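Local coordinates for ThiJ/PfpI domain protein (Brachyspira murdochii, PDB 4HCJ), which is of unestablished function but is probably a hydrolase of the DJ-1/PfpI family that binds magnesium ions, at residues Y12-G16 with Q17-D21; K95-D99 with N100-V104; V112-N116 with A117-E121. All coordinates share one frame; numbering follows the deposited sequence.

Interaction 1. Residues Y12-G16 with Q17-D21; sequences YVMSG and QNFQD
M14, modelled as selenomethionine, reaches across the bend in the chain to lie over one face of the F19 ring. Its CB starts 4.2 Å from F19 CB, so the two side chains leave the backbone as close neighbours. CG lies between the backbone N and the carbonyl carbon (chi1 71°), and from there the chain runs extended. The next atom, SE, is already above the ring, 4.5 Å from its centroid and 21° off the normal, a Met-aromatic contact, here made by selenium. CE finishes the approach, standing 3.6 Å from the centroid of the F19 ring and almost on its axis. All six ring carbons are then at nearly equal range from this methyl, as expected of a CH-pi contact centred on the face.

This lies just beyond the C-terminal end of strand 9-13, inside the alpha-beta-alpha sandwich of the DJ-1/PfpI fold, where the chain leaves the central sheet and heads for helix 21-33. Y24 of that helix and V40 of strand 37-42 also touch M14, while F25 packs on F19.

The ring has a second neighbour at its edge: S15 O lies near its plane, 3.5 Å from F19 CD2. Across the turn S15 OG donates to Q17 O over 3.0 Å, coming from above the carbonyl plane, 51° out of it. S15 has two conformers in the model, so this bond is doubtful as a fixed feature.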
# COMPACT_ATOMS: atom_id res chain seq x y z
N TYR A 12 -6.44 -0.59 2.78
CA TYR A 12 -5.92 -0.56 1.43
C TYR A 12 -6.30 0.74 0.72
O TYR A 12 -7.41 1.25 0.90
CB TYR A 12 -6.46 -1.72 0.61
CG TYR A 12 -5.98 -3.09 0.98
CD1 TYR A 12 -4.74 -3.54 0.54
CD2 TYR A 12 -6.76 -3.96 1.74
CE1 TYR A 12 -4.29 -4.81 0.83
CE2 TYR A 12 -6.33 -5.24 2.02
CZ TYR A 12 -5.09 -5.66 1.57
OH TYR A 12 -4.70 -6.95 1.84
N VAL A 13 -5.39 1.23 -0.11
CA VAL A 13 -5.67 2.28 -1.08
C VAL A 13 -5.39 1.69 -2.45
O VAL A 13 -4.28 1.20 -2.70
CB VAL A 13 -4.75 3.51 -0.84
CG1 VAL A 13 -4.78 4.47 -2.02
CG2 VAL A 13 -5.12 4.21 0.46
N MSE A 14 -6.38 1.69 -3.34
CA MSE A 14 -6.18 1.08 -4.65
C MSE A 14 -7.18 1.61 -5.64
O MSE A 14 -8.20 2.21 -5.28
CB MSE A 14 -6.21 -0.45 -4.57
CG MSE A 14 -7.58 -1.05 -4.31
SE MSE A 14 -7.28 -2.83 -3.55
CE MSE A 14 -8.96 -3.65 -4.00
N SER A 15 -6.88 1.42 -6.92
CA SER A 15 -7.77 1.80 -8.00
C SER A 15 -8.98 0.87 -8.05
O SER A 15 -8.85 -0.35 -7.89
CB SER A 15 -7.02 1.82 -9.33
OG SER A 15 -6.47 0.55 -9.64
N GLY A 16 -10.14 1.45 -8.32
CA GLY A 16 -11.38 0.69 -8.38
C GLY A 16 -11.44 -0.25 -9.57
O GLY A 16 -12.18 -1.22 -9.55
N GLN A 17 -10.71 0.05 -10.62
CA GLN A 17 -10.58 -0.90 -11.71
C GLN A 17 -9.11 -1.12 -12.01
O GLN A 17 -8.31 -0.19 -11.94
CB GLN A 17 -11.31 -0.43 -12.95
CG GLN A 17 -12.70 0.17 -12.68
CD GLN A 17 -13.78 -0.83 -12.21
OE1 GLN A 17 -13.56 -2.03 -12.16
NE2 GLN A 17 -14.92 -0.31 -11.81
N ASN A 18 -8.78 -2.36 -12.33
CA ASN A 18 -7.44 -2.74 -12.74
C ASN A 18 -6.38 -2.62 -11.66
O ASN A 18 -5.20 -2.43 -11.96
CB ASN A 18 -7.03 -2.04 -14.02
CG ASN A 18 -7.89 -2.46 -15.18
OD1 ASN A 18 -8.33 -3.60 -15.25
ND2 ASN A 18 -8.19 -1.53 -16.06
N PHE A 19 -6.78 -2.80 -10.40
CA PHE A 19 -5.80 -3.04 -9.35
C PHE A 19 -5.16 -4.42 -9.57
O PHE A 19 -5.71 -5.30 -10.24
CB PHE A 19 -6.42 -2.91 -7.96
CG PHE A 19 -7.43 -4.00 -7.61
CD1 PHE A 19 -7.02 -5.20 -7.06
CD2 PHE A 19 -8.78 -3.80 -7.85
CE1 PHE A 19 -7.94 -6.20 -6.73
CE2 PHE A 19 -9.71 -4.79 -7.53
CZ PHE A 19 -9.29 -5.99 -6.98
N GLN A 20 -3.98 -4.61 -8.99
CA GLN A 20 -3.26 -5.86 -9.17
C GLN A 20 -3.83 -6.94 -8.26
O GLN A 20 -3.63 -6.90 -7.04
CB GLN A 20 -1.76 -5.65 -8.90
CG GLN A 20 -0.90 -6.81 -9.35
CD GLN A 20 -0.82 -6.90 -10.85
OE1 GLN A 20 -0.48 -5.92 -11.52
NE2 GLN A 20 -1.17 -8.07 -11.40
N ASP A 21 -4.54 -7.91 -8.84
CA ASP A 21 -5.27 -8.88 -8.03
C ASP A 21 -4.41 -9.55 -6.97
O ASP A 21 -4.81 -9.64 -5.81
CB ASP A 21 -5.88 -9.99 -8.91
CG ASP A 21 -6.86 -9.46 -9.94
OD1 ASP A 21 -7.99 -10.00 -10.01
OD2 ASP A 21 -6.49 -8.54 -10.69

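Interaction 2. Residues K95-D99 with N100-V104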
# COMPACT_ATOMS: atom_id res chain seq x y z
N LYS A 95 1.03 10.63 3.50
CA LYS A 95 1.60 11.57 4.46
C LYS A 95 0.86 11.51 5.80
O LYS A 95 1.49 11.57 6.86
CB LYS A 95 1.57 12.99 3.90
CG LYS A 95 2.41 13.15 2.64
CD LYS A 95 2.52 14.58 2.18
CE LYS A 95 2.25 14.70 0.69
NZ LYS A 95 0.79 14.84 0.40
N LEU A 96 -0.46 11.40 5.74
CA LEU A 96 -1.29 11.34 6.96
C LEU A 96 -0.86 10.16 7.82
O LEU A 96 -0.67 10.29 9.04
CB LEU A 96 -2.76 11.20 6.59
CG LEU A 96 -3.77 11.03 7.73
CD1 LEU A 96 -3.89 12.31 8.52
CD2 LEU A 96 -5.11 10.58 7.16
N PHE A 97 -0.74 8.99 7.21
CA PHE A 97 -0.37 7.80 7.97
C PHE A 97 1.05 7.92 8.50
O PHE A 97 1.32 7.59 9.65
CB PHE A 97 -0.58 6.54 7.14
CG PHE A 97 -1.99 6.00 7.23
CD1 PHE A 97 -3.05 6.64 6.61
CD2 PHE A 97 -2.25 4.85 7.94
CE1 PHE A 97 -4.33 6.15 6.72
CE2 PHE A 97 -3.55 4.35 8.06
CZ PHE A 97 -4.59 5.01 7.44
N LEU A 98 1.97 8.41 7.67
CA LEU A 98 3.35 8.56 8.14
C LEU A 98 3.42 9.50 9.34
O LEU A 98 4.07 9.19 10.35
CB LEU A 98 4.28 9.06 7.04
CG LEU A 98 5.76 8.88 7.37
CD1 LEU A 98 6.19 7.42 7.27
CD2 LEU A 98 6.61 9.77 6.47
N ASP A 99 2.74 10.64 9.24
CA ASP A 99 2.81 11.66 10.29
C ASP A 99 2.14 11.21 11.59
O ASP A 99 2.46 11.73 12.65
CB ASP A 99 2.18 12.96 9.81
CG ASP A 99 3.02 13.66 8.75
OD1 ASP A 99 4.19 13.25 8.54
OD2 ASP A 99 2.52 14.62 8.14
N ASN A 100 1.23 10.26 11.48
CA ASN A 100 0.56 9.72 12.65
C ASN A 100 1.21 8.45 13.17
O ASN A 100 0.61 7.70 13.93
CB ASN A 100 -0.92 9.51 12.38
CG ASN A 100 -1.69 10.81 12.47
OD1 ASN A 100 -2.02 11.27 13.56
ND2 ASN A 100 -1.96 11.42 11.34
N GLN A 101 2.46 8.23 12.74
CA GLN A 101 3.28 7.14 13.26
C GLN A 101 2.68 5.77 12.97
O GLN A 101 2.85 4.83 13.75
CB GLN A 101 3.56 7.30 14.76
CG GLN A 101 4.60 8.37 15.08
CD GLN A 101 4.14 9.77 14.73
OE1 GLN A 101 3.06 10.20 15.14
NE2 GLN A 101 4.96 10.48 13.96
N LYS A 102 1.98 5.66 11.84
CA LYS A 102 1.45 4.38 11.39
C LYS A 102 2.40 3.73 10.39
O LYS A 102 3.36 4.34 9.92
CB LYS A 102 0.10 4.56 10.69
CG LYS A 102 -0.93 5.36 11.44
CD LYS A 102 -1.42 4.67 12.68
CE LYS A 102 -2.42 5.58 13.38
NZ LYS A 102 -3.48 4.86 14.07
N ILE A 103 2.12 2.48 10.07
CA ILE A 103 2.88 1.80 9.02
C ILE A 103 2.36 2.25 7.66
O ILE A 103 1.14 2.34 7.43
CB ILE A 103 2.78 0.27 9.19
CG1 ILE A 103 3.39 -0.19 10.54
CG2 ILE A 103 3.35 -0.48 7.98
CD1 ILE A 103 4.55 0.59 11.12
N VAL A 104 3.29 2.56 6.76
CA VAL A 104 2.97 2.98 5.41
C VAL A 104 3.63 1.98 4.48
O VAL A 104 4.88 1.90 4.42
CB VAL A 104 3.42 4.42 5.12
CG1 VAL A 104 2.89 4.86 3.77
CG2 VAL A 104 2.95 5.37 6.23
O HOH W 1 5.04 6.44 10.51
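L96 O takes two hydrogen bonds from N100, the backbone N at 3.1 Å and the side-chain ND2 at 2.9 Å. The two donors arrive from opposite faces of the carbonyl plane. The ND2 bond is the straighter, with an angle of 164° at the hydrogen, and L96 O lies close to the plane of the N100 amide. With CG beside its own backbone N (chi1 -78°), N100 folds its amide back onto the helix; the ND2 bond should limit the rotation of the amide, while L96 O is gripped by two donors.

One step on, K102 N donates to F97 O over 3.0 Å, and Q101 N reaches L98 O from well above the carbonyl plane. Positive phi at Q101 makes this reversal possible. Water 1 adds a bridge, donating to both L98 O and K102 O.

Beneath these bonds K102 CB sits 3.6 Å from F97 CD2, oblique to the ring; the rest of the lysine runs off to bond, through NZ, F70 O and A67 O. V104 turns back under the last turn, its CG2 3.8 Å from F97 CB and 4.0 Å from L98 CD1, the valine and leucine side chains crossing at about a right angle.

The paired backbone bonds form a Schellman motif, which here ends helix 88-99 and returns the chain into strand 103-107, within the beta-alpha-beta unit begun by strand 72-75.

Interaction 3. Residues V112-N116 with A117-E121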
# COMPACT_ATOMS: atom_id res chain seq x y z
N VAL A 112 4.85 4.08 -6.13
CA VAL A 112 4.97 5.38 -6.78
C VAL A 112 4.15 6.47 -6.09
O VAL A 112 4.56 7.62 -6.05
CB VAL A 112 4.68 5.28 -8.28
CG1 VAL A 112 4.75 6.66 -8.95
CG2 VAL A 112 5.65 4.31 -8.94
N ILE A 113 2.99 6.11 -5.53
CA ILE A 113 2.20 7.09 -4.79
C ILE A 113 3.03 7.64 -3.63
O ILE A 113 3.06 8.84 -3.36
CB ILE A 113 0.89 6.50 -4.28
CG1 ILE A 113 -0.02 6.13 -5.47
CG2 ILE A 113 0.17 7.45 -3.32
CD1 ILE A 113 -1.23 5.27 -5.09
N MSE A 114 3.66 6.73 -2.89
CA MSE A 114 4.51 7.11 -1.76
C MSE A 114 5.70 7.97 -2.20
O MSE A 114 6.02 8.98 -1.55
CB MSE A 114 4.95 5.84 -1.03
CG MSE A 114 3.77 5.11 -0.38
SE MSE A 114 4.11 3.23 0.03
CE MSE A 114 5.59 3.40 1.29
N ALA A 115 6.33 7.59 -3.31
CA ALA A 115 7.44 8.36 -3.82
C ALA A 115 6.99 9.78 -4.18
O ALA A 115 7.65 10.77 -3.83
CB ALA A 115 8.03 7.67 -5.04
N ASN A 116 5.87 9.87 -4.88
CA ASN A 116 5.34 11.16 -5.31
C ASN A 116 4.86 12.03 -4.15
O ASN A 116 4.85 13.25 -4.26
CB ASN A 116 4.23 10.97 -6.33
CG ASN A 116 4.74 10.51 -7.69
OD1 ASN A 116 5.94 10.45 -7.93
ND2 ASN A 116 3.81 10.19 -8.58
N ALA A 117 4.48 11.40 -3.04
CA ALA A 117 4.11 12.11 -1.82
C ALA A 117 5.33 12.65 -1.06
O ALA A 117 5.17 13.33 -0.04
CB ALA A 117 3.33 11.19 -0.90
N LYS A 118 6.53 12.35 -1.54
CA LYS A 118 7.79 12.80 -0.94
C LYS A 118 8.03 12.20 0.44
O LYS A 118 8.68 12.82 1.28
CB LYS A 118 7.86 14.33 -0.87
CG LYS A 118 7.75 14.96 -2.22
CD LYS A 118 8.87 14.47 -3.07
CE LYS A 118 8.37 13.97 -4.37
NZ LYS A 118 8.69 14.99 -5.43
N ILE A 119 7.52 11.00 0.66
CA ILE A 119 7.81 10.31 1.92
C ILE A 119 8.92 9.28 1.79
O ILE A 119 9.27 8.64 2.78
CB ILE A 119 6.55 9.68 2.57
CG1 ILE A 119 5.98 8.51 1.74
CG2 ILE A 119 5.49 10.76 2.87
CD1 ILE A 119 5.17 7.54 2.61
N LEU A 120 9.49 9.13 0.60
CA LEU A 120 10.56 8.16 0.39
C LEU A 120 11.91 8.82 0.15
O LEU A 120 12.88 8.13 -0.22
CB LEU A 120 10.24 7.20 -0.76
CG LEU A 120 8.90 6.45 -0.64
CD1 LEU A 120 8.73 5.49 -1.82
CD2 LEU A 120 8.81 5.70 0.67
N GLU A 121 12.02 10.13 0.35
CA GLU A 121 13.30 10.79 0.13
C GLU A 121 14.36 10.25 1.10
O GLU A 121 14.16 10.26 2.32
CB GLU A 121 13.17 12.30 0.27
CG GLU A 121 12.20 12.92 -0.70
CD GLU A 121 12.47 14.40 -0.90
OE1 GLU A 121 12.30 15.19 0.05
OE2 GLU A 121 12.85 14.78 -2.02
O HOH W 2 9.72 10.40 -1.99
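L120 folds back against the last turn of the helix, and its CD1 methyl is the bump that fits the shallow hollow between M114 and A115. The floor of this hollow is backbone: CD1 lies 3.5 Å from A115 N. Its walls are side chains, with M114 CB 3.9 Å and A115 CB 4.0 Å from L120 CD1. The other branch, CD2, meets the end of M114, whose bend at chi3 (61°) swings the CE methyl to within 4.0 Å of L120 CD2. M114, a selenomethionine, thus touches L120 with both its root and its tip. With an alanine here, both methyls would be gone, which would probably open a gap over A115 and leave the M114 methyl freer to turn.

I119 supplies a second bump. Its CG1 rests 3.3 Å from M114 O, and its CD1 comes near M114 CB and CG, the two side chains crossing obliquely. I119 and L120 therefore meet the root of M114 from different directions.

The backbone that brings these residues round is a Schellman motif with positive phi at K118. K118 N bonds to A115 O over 3.0 Å, and a weak bond joins I119 N to M114 O. Water 2 spans the bend, donating to A115 O and accepting from L120 N.

Helix 110-116 probably corresponds to the one that follows the nucleophile elbow in DJ-1/PfpI relatives. At its closing end N116 ND2 bonds to W85 O. M114 packs on V104, I153 and T155 of the central sheet, L120 joins it on I153, and I119 bridges V104 and L98 of helix 88-99.

In the fold
Interactions 2 and 3 are neighbours, their centres about 12 Å apart, joined in part through V104: its CG1 lies 3.7 Å from I119 CD1, and its O is 3.5 Å from M114 CE. Strand 103-107 carries the chain between them. Interaction 1 stands apart, its centre about 21 Å from that of interaction 2 and about 18 Å from that of interaction 3, touching neither. Interaction 3 lies near magnesium: in one of its two conformers the K118 side chain is about 4 Å from a bound ion, proximity rather than coordination, and about 5 Å from the side chain of H137, which binds magnesium in a structure of this protein, though not in this chain.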